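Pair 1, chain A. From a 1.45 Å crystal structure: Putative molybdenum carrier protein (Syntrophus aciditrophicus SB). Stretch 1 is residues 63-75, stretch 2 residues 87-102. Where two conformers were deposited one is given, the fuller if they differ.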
# COMPACT_ATOMS: atom_id res chain seq x y z
N TYR A 63 -0.32 -4.63 -15.50
CA TYR A 63 0.09 -4.22 -14.17
C TYR A 63 0.22 -2.70 -13.99
O TYR A 63 -0.28 -2.15 -13.01
CB TYR A 63 1.43 -4.87 -13.78
CG TYR A 63 1.38 -6.29 -13.24
CD1 TYR A 63 0.30 -6.75 -12.47
CD2 TYR A 63 2.51 -7.10 -13.35
CE1 TYR A 63 0.32 -8.05 -11.91
CE2 TYR A 63 2.51 -8.40 -12.83
CZ TYR A 63 1.42 -8.85 -12.07
OH TYR A 63 1.44 -10.11 -11.50
N SER A 64 0.92 -2.03 -14.88
CA SER A 64 1.16 -0.60 -14.74
C SER A 64 -0.15 0.20 -14.62
O SER A 64 -0.23 1.15 -13.80
CB SER A 64 2.03 -0.08 -15.87
OG SER A 64 3.35 -0.63 -15.73
N LYS A 65 -1.16 -0.17 -15.40
CA LYS A 65 -2.42 0.57 -15.41
C LYS A 65 -3.15 0.42 -14.08
O LYS A 65 -3.80 1.38 -13.60
CB LYS A 65 -3.28 0.17 -16.61
CG LYS A 65 -2.68 0.67 -17.88
CD LYS A 65 -3.37 0.13 -19.11
CE LYS A 65 -2.64 0.62 -20.39
NZ LYS A 65 -3.22 0.00 -21.64
N ARG A 66 -3.11 -0.77 -13.46
CA ARG A 66 -3.78 -0.90 -12.14
C ARG A 66 -2.99 -0.15 -11.06
O ARG A 66 -3.59 0.43 -10.16
CB ARG A 66 -4.10 -2.38 -11.76
CG ARG A 66 -2.96 -3.27 -11.35
CD ARG A 66 -2.59 -3.19 -9.83
NE ARG A 66 -1.90 -4.41 -9.39
CZ ARG A 66 -0.64 -4.74 -9.68
NH1 ARG A 66 0.16 -3.92 -10.33
NH2 ARG A 66 -0.15 -5.89 -9.23
N THR A 67 -1.66 -0.16 -11.12
CA THR A 67 -0.85 0.62 -10.16
C THR A 67 -1.16 2.09 -10.27
O THR A 67 -1.39 2.74 -9.26
CB THR A 67 0.64 0.31 -10.46
OG1 THR A 67 0.83 -1.09 -10.21
CG2 THR A 67 1.59 1.15 -9.67
N GLU A 68 -1.27 2.58 -11.50
CA GLU A 68 -1.62 3.98 -11.71
C GLU A 68 -2.99 4.32 -11.10
O GLU A 68 -3.16 5.37 -10.48
CB GLU A 68 -1.62 4.31 -13.22
CG GLU A 68 -1.91 5.78 -13.58
CD GLU A 68 -1.98 5.99 -15.09
OE1 GLU A 68 -2.45 5.11 -15.83
OE2 GLU A 68 -1.50 7.05 -15.54
N LYS A 69 -3.97 3.43 -11.34
CA LYS A 69 -5.37 3.63 -10.87
C LYS A 69 -5.43 3.71 -9.33
O LYS A 69 -6.15 4.55 -8.78
CB LYS A 69 -6.31 2.52 -11.43
CG LYS A 69 -7.81 2.80 -11.21
CD LYS A 69 -8.32 3.78 -12.25
CE LYS A 69 -9.81 4.05 -12.08
NZ LYS A 69 -10.35 4.99 -13.15
N ASN A 70 -4.67 2.85 -8.64
CA ASN A 70 -4.68 2.92 -7.16
C ASN A 70 -4.08 4.22 -6.63
O ASN A 70 -4.56 4.77 -5.65
CB ASN A 70 -4.04 1.69 -6.55
CG ASN A 70 -4.87 0.45 -6.78
OD1 ASN A 70 -6.10 0.50 -6.69
ND2 ASN A 70 -4.20 -0.66 -7.12
N VAL A 71 -3.08 4.76 -7.31
CA VAL A 71 -2.52 6.08 -6.96
C VAL A 71 -3.56 7.18 -7.14
O VAL A 71 -3.66 8.09 -6.31
CB VAL A 71 -1.20 6.38 -7.77
CG1 VAL A 71 -0.74 7.86 -7.63
CG2 VAL A 71 -0.06 5.44 -7.35
N LEU A 72 -4.31 7.09 -8.23
CA LEU A 72 -5.28 8.13 -8.56
C LEU A 72 -6.53 8.05 -7.69
O LEU A 72 -7.15 9.09 -7.41
CB LEU A 72 -5.68 8.05 -10.03
CG LEU A 72 -4.64 8.57 -11.00
CD1 LEU A 72 -4.96 8.14 -12.46
CD2 LEU A 72 -4.55 10.09 -10.92
N ASP A 73 -6.92 6.84 -7.27
CA ASP A 73 -8.18 6.65 -6.59
C ASP A 73 -7.99 6.52 -5.05
O ASP A 73 -8.70 5.72 -4.40
CB ASP A 73 -8.84 5.39 -7.16
CG ASP A 73 -10.35 5.35 -7.01
OD1 ASP A 73 -10.97 6.37 -6.64
OD2 ASP A 73 -10.94 4.25 -7.27
N SER A 74 -7.05 7.29 -4.50
CA SER A 74 -6.81 7.36 -3.06
C SER A 74 -6.35 8.73 -2.69
O SER A 74 -6.06 9.56 -3.58
CB SER A 74 -5.76 6.32 -2.64
OG SER A 74 -4.55 6.44 -3.39
N ASP A 75 -6.25 9.00 -1.39
CA ASP A 75 -5.80 10.30 -0.92
C ASP A 75 -4.27 10.42 -0.87
O ASP A 75 -3.75 11.55 -0.97
CB ASP A 75 -6.33 10.56 0.47
CG ASP A 75 -7.82 10.73 0.52
OD1 ASP A 75 -8.45 11.18 -0.48
OD2 ASP A 75 -8.41 10.39 1.58
N GLY A 87 11.37 -1.20 -10.23
CA GLY A 87 10.23 -1.87 -10.80
C GLY A 87 8.91 -1.19 -10.47
O GLY A 87 8.83 0.05 -10.53
N GLY A 88 7.88 -1.98 -10.18
CA GLY A 88 6.54 -1.46 -9.97
C GLY A 88 6.46 -0.44 -8.84
O GLY A 88 5.65 0.48 -8.89
N SER A 89 7.26 -0.66 -7.79
CA SER A 89 7.26 0.27 -6.66
C SER A 89 7.82 1.63 -7.06
O SER A 89 7.32 2.65 -6.62
CB SER A 89 8.03 -0.32 -5.47
OG SER A 89 7.42 -1.51 -5.00
N ALA A 90 8.88 1.65 -7.88
CA ALA A 90 9.42 2.91 -8.38
C ALA A 90 8.40 3.62 -9.29
O ALA A 90 8.30 4.84 -9.27
CB ALA A 90 10.75 2.69 -9.12
N LEU A 91 7.68 2.83 -10.09
CA LEU A 91 6.63 3.37 -10.98
C LEU A 91 5.52 3.98 -10.15
O LEU A 91 4.98 5.03 -10.50
CB LEU A 91 6.04 2.26 -11.84
CG LEU A 91 5.04 2.70 -12.91
CD1 LEU A 91 5.66 3.69 -13.90
CD2 LEU A 91 4.44 1.46 -13.60
N THR A 92 5.16 3.32 -9.04
CA THR A 92 4.14 3.86 -8.13
C THR A 92 4.51 5.29 -7.72
O THR A 92 3.70 6.18 -7.75
CB THR A 92 3.95 2.96 -6.89
OG1 THR A 92 3.58 1.65 -7.30
CG2 THR A 92 2.94 3.52 -5.91
N GLU A 93 5.75 5.44 -7.25
CA GLU A 93 6.27 6.72 -6.81
C GLU A 93 6.24 7.76 -7.95
O GLU A 93 5.89 8.92 -7.74
CB GLU A 93 7.71 6.53 -6.24
CG GLU A 93 8.31 7.79 -5.68
CD GLU A 93 9.70 7.57 -5.11
OE1 GLU A 93 10.57 7.17 -5.92
OE2 GLU A 93 9.88 7.78 -3.90
N PHE A 94 6.66 7.33 -9.14
CA PHE A 94 6.61 8.20 -10.33
C PHE A 94 5.18 8.68 -10.55
O PHE A 94 4.96 9.89 -10.80
CB PHE A 94 7.13 7.43 -11.56
CG PHE A 94 6.91 8.14 -12.88
CD1 PHE A 94 7.79 9.12 -13.27
CD2 PHE A 94 5.82 7.86 -13.68
CE1 PHE A 94 7.62 9.80 -14.46
CE2 PHE A 94 5.64 8.55 -14.86
CZ PHE A 94 6.55 9.51 -15.24
N PHE A 95 4.19 7.78 -10.53
CA PHE A 95 2.80 8.20 -10.77
C PHE A 95 2.32 9.18 -9.68
O PHE A 95 1.66 10.18 -9.97
CB PHE A 95 1.84 7.00 -10.80
CG PHE A 95 1.93 6.12 -12.03
CD1 PHE A 95 1.95 6.67 -13.30
CD2 PHE A 95 1.90 4.73 -11.91
CE1 PHE A 95 2.00 5.84 -14.44
CE2 PHE A 95 1.93 3.94 -13.02
CZ PHE A 95 1.99 4.47 -14.26
N ALA A 96 2.62 8.89 -8.40
CA ALA A 96 2.24 9.82 -7.36
C ALA A 96 2.84 11.23 -7.58
O ALA A 96 2.15 12.25 -7.42
CB ALA A 96 2.60 9.26 -5.95
N GLU A 97 4.12 11.27 -7.94
CA GLU A 97 4.82 12.54 -8.26
C GLU A 97 4.15 13.28 -9.42
O GLU A 97 3.93 14.50 -9.36
CB GLU A 97 6.29 12.29 -8.61
CG GLU A 97 7.20 12.06 -7.37
CD GLU A 97 8.58 11.43 -7.69
OE1 GLU A 97 8.88 11.15 -8.88
OE2 GLU A 97 9.34 11.20 -6.73
N GLN A 98 3.81 12.55 -10.48
CA GLN A 98 3.23 13.17 -11.69
C GLN A 98 1.79 13.68 -11.49
O GLN A 98 1.37 14.64 -12.16
CB GLN A 98 3.31 12.21 -12.89
CG GLN A 98 4.74 11.81 -13.30
CD GLN A 98 5.49 12.90 -14.07
OE1 GLN A 98 5.00 13.42 -15.06
NE2 GLN A 98 6.70 13.21 -13.62
N TYR A 99 1.03 13.03 -10.60
CA TYR A 99 -0.34 13.41 -10.32
C TYR A 99 -0.46 14.25 -9.04
O TYR A 99 -1.56 14.53 -8.59
CB TYR A 99 -1.22 12.15 -10.24
CG TYR A 99 -1.38 11.44 -11.55
CD1 TYR A 99 -1.94 12.11 -12.65
CD2 TYR A 99 -0.98 10.11 -11.71
CE1 TYR A 99 -2.11 11.49 -13.85
CE2 TYR A 99 -1.14 9.46 -12.94
CZ TYR A 99 -1.71 10.16 -14.00
OH TYR A 99 -1.90 9.56 -15.23
N LYS A 100 0.67 14.58 -8.42
CA LYS A 100 0.70 15.42 -7.22
C LYS A 100 -0.08 14.83 -6.04
O LYS A 100 -0.74 15.53 -5.27
CB LYS A 100 0.25 16.87 -7.52
CG LYS A 100 1.01 17.50 -8.68
CD LYS A 100 2.50 17.52 -8.46
N LYS A 101 0.03 13.52 -5.90
CA LYS A 101 -0.58 12.81 -4.78
C LYS A 101 0.45 12.69 -3.68
O LYS A 101 1.61 12.35 -3.95
CB LYS A 101 -1.05 11.41 -5.21
CG LYS A 101 -2.31 11.41 -6.10
CD LYS A 101 -3.56 11.57 -5.20
CE LYS A 101 -4.83 11.55 -5.94
NZ LYS A 101 -5.88 11.93 -5.01
N PRO A 102 0.08 12.93 -2.41
CA PRO A 102 1.00 12.70 -1.33
C PRO A 102 1.55 11.30 -1.39
O PRO A 102 0.83 10.33 -1.66
CB PRO A 102 0.14 12.92 -0.06
CG PRO A 102 -0.98 13.82 -0.52
CD PRO A 102 -1.22 13.46 -1.95

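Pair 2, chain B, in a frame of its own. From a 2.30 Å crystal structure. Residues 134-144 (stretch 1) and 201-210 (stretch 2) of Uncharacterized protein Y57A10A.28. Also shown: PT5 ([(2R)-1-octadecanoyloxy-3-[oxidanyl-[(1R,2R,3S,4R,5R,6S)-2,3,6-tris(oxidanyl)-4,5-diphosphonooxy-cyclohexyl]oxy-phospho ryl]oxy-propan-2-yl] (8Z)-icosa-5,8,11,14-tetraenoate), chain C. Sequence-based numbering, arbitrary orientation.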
# COMPACT_ATOMS: atom_id res chain seq x y z
N ARG B 134 -7.57 -16.85 -16.60
CA ARG B 134 -8.17 -15.84 -15.72
C ARG B 134 -9.41 -16.41 -15.03
O ARG B 134 -9.62 -16.21 -13.83
CB ARG B 134 -8.57 -14.60 -16.52
CG ARG B 134 -9.16 -13.50 -15.65
CD ARG B 134 -9.97 -12.51 -16.46
NE ARG B 134 -9.19 -11.94 -17.56
CZ ARG B 134 -8.31 -10.95 -17.43
NH1 ARG B 134 -8.09 -10.40 -16.25
NH2 ARG B 134 -7.65 -10.51 -18.50
N THR B 135 -10.24 -17.12 -15.80
CA THR B 135 -11.47 -17.71 -15.27
C THR B 135 -11.13 -18.65 -14.12
O THR B 135 -11.82 -18.68 -13.10
CB THR B 135 -12.23 -18.49 -16.34
OG1 THR B 135 -12.54 -17.61 -17.43
CG2 THR B 135 -13.52 -19.04 -15.78
N HIS B 136 -10.06 -19.41 -14.30
CA HIS B 136 -9.62 -20.33 -13.26
C HIS B 136 -9.12 -19.58 -12.02
O HIS B 136 -9.33 -20.03 -10.90
CB HIS B 136 -8.48 -21.22 -13.77
CG HIS B 136 -7.80 -22.01 -12.70
ND1 HIS B 136 -8.32 -23.19 -12.20
CD2 HIS B 136 -6.68 -21.77 -11.99
CE1 HIS B 136 -7.54 -23.63 -11.23
NE2 HIS B 136 -6.54 -22.79 -11.08
N LYS B 137 -8.46 -18.43 -12.22
CA LYS B 137 -7.95 -17.65 -11.09
C LYS B 137 -9.11 -17.15 -10.23
O LYS B 137 -9.08 -17.25 -9.00
CB LYS B 137 -7.14 -16.44 -11.56
CG LYS B 137 -5.85 -16.76 -12.28
CD LYS B 137 -5.09 -15.48 -12.61
CE LYS B 137 -3.71 -15.76 -13.18
NZ LYS B 137 -2.93 -16.66 -12.29
N ILE B 138 -10.13 -16.60 -10.88
CA ILE B 138 -11.30 -16.11 -10.18
C ILE B 138 -11.98 -17.22 -9.39
O ILE B 138 -12.29 -17.04 -8.21
CB ILE B 138 -12.30 -15.49 -11.17
CG1 ILE B 138 -11.64 -14.29 -11.86
CG2 ILE B 138 -13.59 -15.09 -10.43
CD1 ILE B 138 -12.49 -13.64 -12.89
N ALA B 139 -12.20 -18.36 -10.03
CA ALA B 139 -12.88 -19.49 -9.38
C ALA B 139 -12.07 -19.98 -8.19
O ALA B 139 -12.63 -20.27 -7.13
CB ALA B 139 -13.11 -20.63 -10.38
N ALA B 140 -10.76 -20.06 -8.36
CA ALA B 140 -9.88 -20.51 -7.29
C ALA B 140 -9.91 -19.51 -6.15
O ALA B 140 -9.90 -19.89 -4.98
CB ALA B 140 -8.44 -20.66 -7.81
N GLY B 141 -9.95 -18.23 -6.50
CA GLY B 141 -9.99 -17.18 -5.49
C GLY B 141 -11.24 -17.29 -4.64
O GLY B 141 -11.19 -17.15 -3.42
N VAL B 142 -12.37 -17.54 -5.30
CA VAL B 142 -13.65 -17.67 -4.60
C VAL B 142 -13.63 -18.88 -3.68
O VAL B 142 -14.04 -18.80 -2.52
CB VAL B 142 -14.81 -17.80 -5.62
CG1 VAL B 142 -16.08 -18.21 -4.91
CG2 VAL B 142 -15.01 -16.47 -6.33
N LYS B 143 -13.13 -20.00 -4.18
CA LYS B 143 -13.05 -21.23 -3.40
C LYS B 143 -12.17 -21.02 -2.17
O LYS B 143 -12.52 -21.44 -1.06
CB LYS B 143 -12.50 -22.36 -4.25
CG LYS B 143 -12.56 -23.72 -3.60
CD LYS B 143 -11.94 -24.78 -4.49
CE LYS B 143 -12.02 -26.16 -3.86
NZ LYS B 143 -11.44 -27.21 -4.74
N HIS B 144 -11.02 -20.38 -2.36
CA HIS B 144 -10.11 -20.11 -1.26
C HIS B 144 -10.81 -19.26 -0.19
O HIS B 144 -10.76 -19.58 1.00
CB HIS B 144 -8.86 -19.39 -1.79
CG HIS B 144 -7.83 -19.11 -0.74
ND1 HIS B 144 -7.41 -20.06 0.17
CD2 HIS B 144 -7.11 -17.99 -0.48
CE1 HIS B 144 -6.47 -19.54 0.94
NE2 HIS B 144 -6.27 -18.29 0.57
N ALA B 201 -18.42 -12.56 -13.08
CA ALA B 201 -17.94 -13.93 -12.96
C ALA B 201 -17.78 -14.32 -11.49
O ALA B 201 -18.13 -15.43 -11.08
CB ALA B 201 -16.60 -14.09 -13.69
N SER B 202 -17.24 -13.39 -10.71
CA SER B 202 -17.01 -13.66 -9.29
C SER B 202 -18.32 -13.86 -8.53
O SER B 202 -18.44 -14.78 -7.71
CB SER B 202 -16.21 -12.51 -8.67
OG SER B 202 -15.79 -12.86 -7.37
N ILE B 203 -19.29 -12.98 -8.79
CA ILE B 203 -20.59 -13.09 -8.14
C ILE B 203 -21.20 -14.45 -8.49
O ILE B 203 -21.65 -15.20 -7.62
CB ILE B 203 -21.53 -11.97 -8.63
CG1 ILE B 203 -21.14 -10.64 -7.98
CG2 ILE B 203 -22.99 -12.33 -8.33
CD1 ILE B 203 -21.88 -9.45 -8.55
N VAL B 204 -21.18 -14.76 -9.78
CA VAL B 204 -21.73 -16.01 -10.29
C VAL B 204 -21.12 -17.24 -9.64
O VAL B 204 -21.83 -18.17 -9.28
CB VAL B 204 -21.55 -16.10 -11.82
CG1 VAL B 204 -21.79 -17.53 -12.31
CG2 VAL B 204 -22.52 -15.15 -12.51
N PHE B 205 -19.80 -17.25 -9.48
CA PHE B 205 -19.13 -18.39 -8.86
C PHE B 205 -19.43 -18.44 -7.37
O PHE B 205 -19.48 -19.52 -6.78
CB PHE B 205 -17.61 -18.32 -9.06
CG PHE B 205 -17.18 -18.54 -10.49
CD1 PHE B 205 -17.91 -19.38 -11.33
CD2 PHE B 205 -16.01 -17.95 -10.97
CE1 PHE B 205 -17.48 -19.62 -12.63
CE2 PHE B 205 -15.58 -18.19 -12.27
CZ PHE B 205 -16.32 -19.02 -13.11
N THR B 206 -19.61 -17.28 -6.76
CA THR B 206 -19.91 -17.23 -5.35
C THR B 206 -21.29 -17.82 -5.14
O THR B 206 -21.47 -18.72 -4.31
CB THR B 206 -19.87 -15.79 -4.81
OG1 THR B 206 -18.53 -15.29 -4.91
CG2 THR B 206 -20.32 -15.73 -3.36
N LEU B 207 -22.26 -17.33 -5.91
CA LEU B 207 -23.63 -17.83 -5.83
C LEU B 207 -23.64 -19.33 -6.06
O LEU B 207 -24.27 -20.10 -5.33
CB LEU B 207 -24.51 -17.16 -6.88
CG LEU B 207 -24.85 -15.69 -6.67
CD1 LEU B 207 -25.70 -15.20 -7.82
CD2 LEU B 207 -25.58 -15.51 -5.35
N GLU B 208 -22.92 -19.74 -7.10
CA GLU B 208 -22.81 -21.13 -7.47
C GLU B 208 -22.30 -21.96 -6.30
O GLU B 208 -22.76 -23.07 -6.06
CB GLU B 208 -21.87 -21.25 -8.66
CG GLU B 208 -21.87 -22.58 -9.33
CD GLU B 208 -21.09 -22.57 -10.62
OE1 GLU B 208 -19.86 -22.38 -10.57
OE2 GLU B 208 -21.72 -22.74 -11.69
N ARG B 209 -21.35 -21.39 -5.56
CA ARG B 209 -20.76 -22.06 -4.40
C ARG B 209 -21.75 -22.21 -3.25
O ARG B 209 -21.58 -23.07 -2.38
CB ARG B 209 -19.55 -21.27 -3.92
CG ARG B 209 -18.31 -21.47 -4.76
CD ARG B 209 -17.60 -22.74 -4.37
NE ARG B 209 -16.58 -23.11 -5.34
CZ ARG B 209 -15.86 -24.23 -5.27
NH1 ARG B 209 -16.05 -25.08 -4.28
NH2 ARG B 209 -14.96 -24.49 -6.21
N HIS B 210 -22.77 -21.36 -3.23
CA HIS B 210 -23.77 -21.41 -2.17
C HIS B 210 -25.07 -21.97 -2.71
O HIS B 210 -26.11 -21.89 -2.06
CB HIS B 210 -23.97 -20.02 -1.58
CG HIS B 210 -22.80 -19.52 -0.80
ND1 HIS B 210 -22.44 -20.05 0.42
CD2 HIS B 210 -21.88 -18.57 -1.08
CE1 HIS B 210 -21.35 -19.45 0.86
NE2 HIS B 210 -20.99 -18.54 -0.03
O12 PT5 C . -10.26 -0.87 -14.54
P1 PT5 C . -9.10 -1.12 -13.58
O13 PT5 C . -9.47 -2.17 -12.25
O11 PT5 C . -8.49 0.22 -12.87
O6 PT5 C . -6.84 -1.52 -16.74
O1 PT5 C . -7.86 -1.83 -14.25
C1 PT5 C . -8.01 -2.90 -15.18
C6 PT5 C . -6.81 -2.79 -16.08
C2 PT5 C . -8.04 -4.33 -14.52
O2 PT5 C . -6.88 -4.51 -13.69
C3 PT5 C . -8.01 -5.44 -15.61
O3 PT5 C . -7.92 -6.70 -14.95
C4 PT5 C . -6.83 -5.30 -16.54
O4 PT5 C . -6.98 -6.18 -17.61
P4 PT5 C . -5.94 -7.42 -17.82
O41 PT5 C . -4.39 -6.95 -17.88
O42 PT5 C . -6.28 -8.21 -19.19
O43 PT5 C . -6.08 -8.35 -16.65
C5 PT5 C . -6.71 -3.89 -17.14
O5 PT5 C . -5.44 -3.80 -17.78
P5 PT5 C . -5.47 -3.75 -19.41
O52 PT5 C . -6.88 -4.15 -20.04
O51 PT5 C . -4.97 -2.22 -19.90
O53 PT5 C . -4.23 -4.82 -19.73
C7 PT5 C . -8.54 -2.30 -11.13
C8 PT5 C . -9.39 -2.28 -9.85
C9 PT5 C . -9.56 -0.87 -9.20
O16 PT5 C . -8.77 -3.20 -8.86
C10 PT5 C . -9.39 -4.40 -8.68
O17 PT5 C . -9.27 -5.35 -9.44
O18 PT5 C . -9.21 -0.96 -7.75
C11 PT5 C . -9.70 -0.01 -6.78
O19 PT5 C . -10.75 0.68 -6.89
C12 PT5 C . -10.27 -4.46 -7.43
C13 PT5 C . -10.00 -5.60 -6.41
C14 PT5 C . -11.01 -5.54 -5.24
C15 PT5 C . -10.41 -4.96 -3.95
C16 PT5 C . -11.34 -5.10 -2.72
C17 PT5 C . -11.31 -3.86 -1.77
C18 PT5 C . -11.28 -4.24 -0.28
C19 PT5 C . -10.76 -3.54 0.63
C20 PT5 C . -9.39 -3.00 1.05
C21 PT5 C . -9.08 -1.53 0.64
C22 PT5 C . -7.59 -1.16 0.83
C23 PT5 C . -7.40 0.24 1.43
C24 PT5 C . -6.43 0.26 2.63
C31 PT5 C . -8.79 0.08 -5.55
C32 PT5 C . -9.08 -1.04 -4.51
C33 PT5 C . -8.08 -1.05 -3.32
C34 PT5 C . -6.86 -2.00 -3.49
C35 PT5 C . -5.70 -2.01 -2.38
C36 PT5 C . -4.51 -1.33 -2.53
C37 PT5 C . -3.84 -0.70 -1.29
C38 PT5 C . -2.43 -0.99 -1.39
C39 PT5 C . -1.33 -0.08 -1.72
C40 PT5 C . -1.17 0.44 -3.11
C25 PT5 C . -5.02 0.78 2.24
C26 PT5 C . -3.98 0.57 3.35
C41 PT5 C . -1.51 1.92 -3.36
C42 PT5 C . -1.46 2.29 -4.85
C43 PT5 C . -2.81 2.15 -5.56
O HOH W 1 -15.41 -21.32 -7.01

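The sharpest difference lies at two matched positions on the flank of the contact: in pair 1 the helices are tied directly by a hydrogen bond from Tyr99(A) OH to Glu68(A) OE2 (2.6 Å), whereas in pair 2, where Ala139(B) and Arg209(B) stand at these positions, no direct hydrogen bond crosses and a water makes the link. Ala139(B) has no polar side-chain atom, and the link runs through its backbone: water 1 donates to Ala139(B) O (3.0 Å) and accepts from Arg209(B) NE (2.7 Å).

The frame beneath is nearly identical. In both pairs two helices run in broadly the same direction, crossing at -45°, with axes 9.3 Å apart in pair 1 and 9.5 Å in pair 2; 14 central residues superpose with an RMSD of 0.2 Å.

A phenylalanine and a valine occupy matched positions at the centre. Phe95(A) and Phe205(B) coincide, both with chi1 m, and each enters a hole of four residues: Ser64(A), Thr67(A), Glu68(A) and Val71(A), matched by Thr135(B), Ile138(B), Ala139(B) and Val142(B). The ring face is covered by a CB in both pairs: Glu68(A) CB lies 3.7 Å from the centroid of the Phe95(A) ring, a CH-pi contact, and Ala139(B) CB lies 4.0 Å from Phe205(B) CE2. Only the glutamate continues beyond it, to Tyr99(A). At the ring edge, Thr67(A) CG2 (4.2 Å from Phe95(A) CD2) is matched by Ile138(B) CG2 (3.8 Å from Phe205(B) CD2).

Val71(A) and Val142(B), both chi1 t, point toward the partner helix. Val71(A) CG1 packs on Ala96(A) CB at 4.0 Å; Val142(B) CG1 meets the matching Thr206(B) at OG1 (3.8 Å), whose hydroxyl is turned back to its own helix, donating to Ser202(B) O (2.8 Å). Thr92(A) OG1 likewise bonds within its helix, to Gly88(A) O (2.9 Å).

At the next matched pair, Leu72(A) CD2 sits over the Tyr99(A) ring, 3.6 Å from its centroid. In pair 2 a flat guanidinium takes the ring's part: the aliphatic stem of Lys143(B) lies over one face of the Arg209(B) group, with Lys143(B) CD 3.5 Å from Arg209(B) NH2, while the lysine's end leads away.

In pair 1, Lys101(A) reaches past the helix end and donates from NZ to Ser74(A) O (2.8 Å). In pair 2, Arg134(B), at the position of Tyr63(A), does not touch the partner helix; it donates from NH1 to PT5 O43 (2.9 Å).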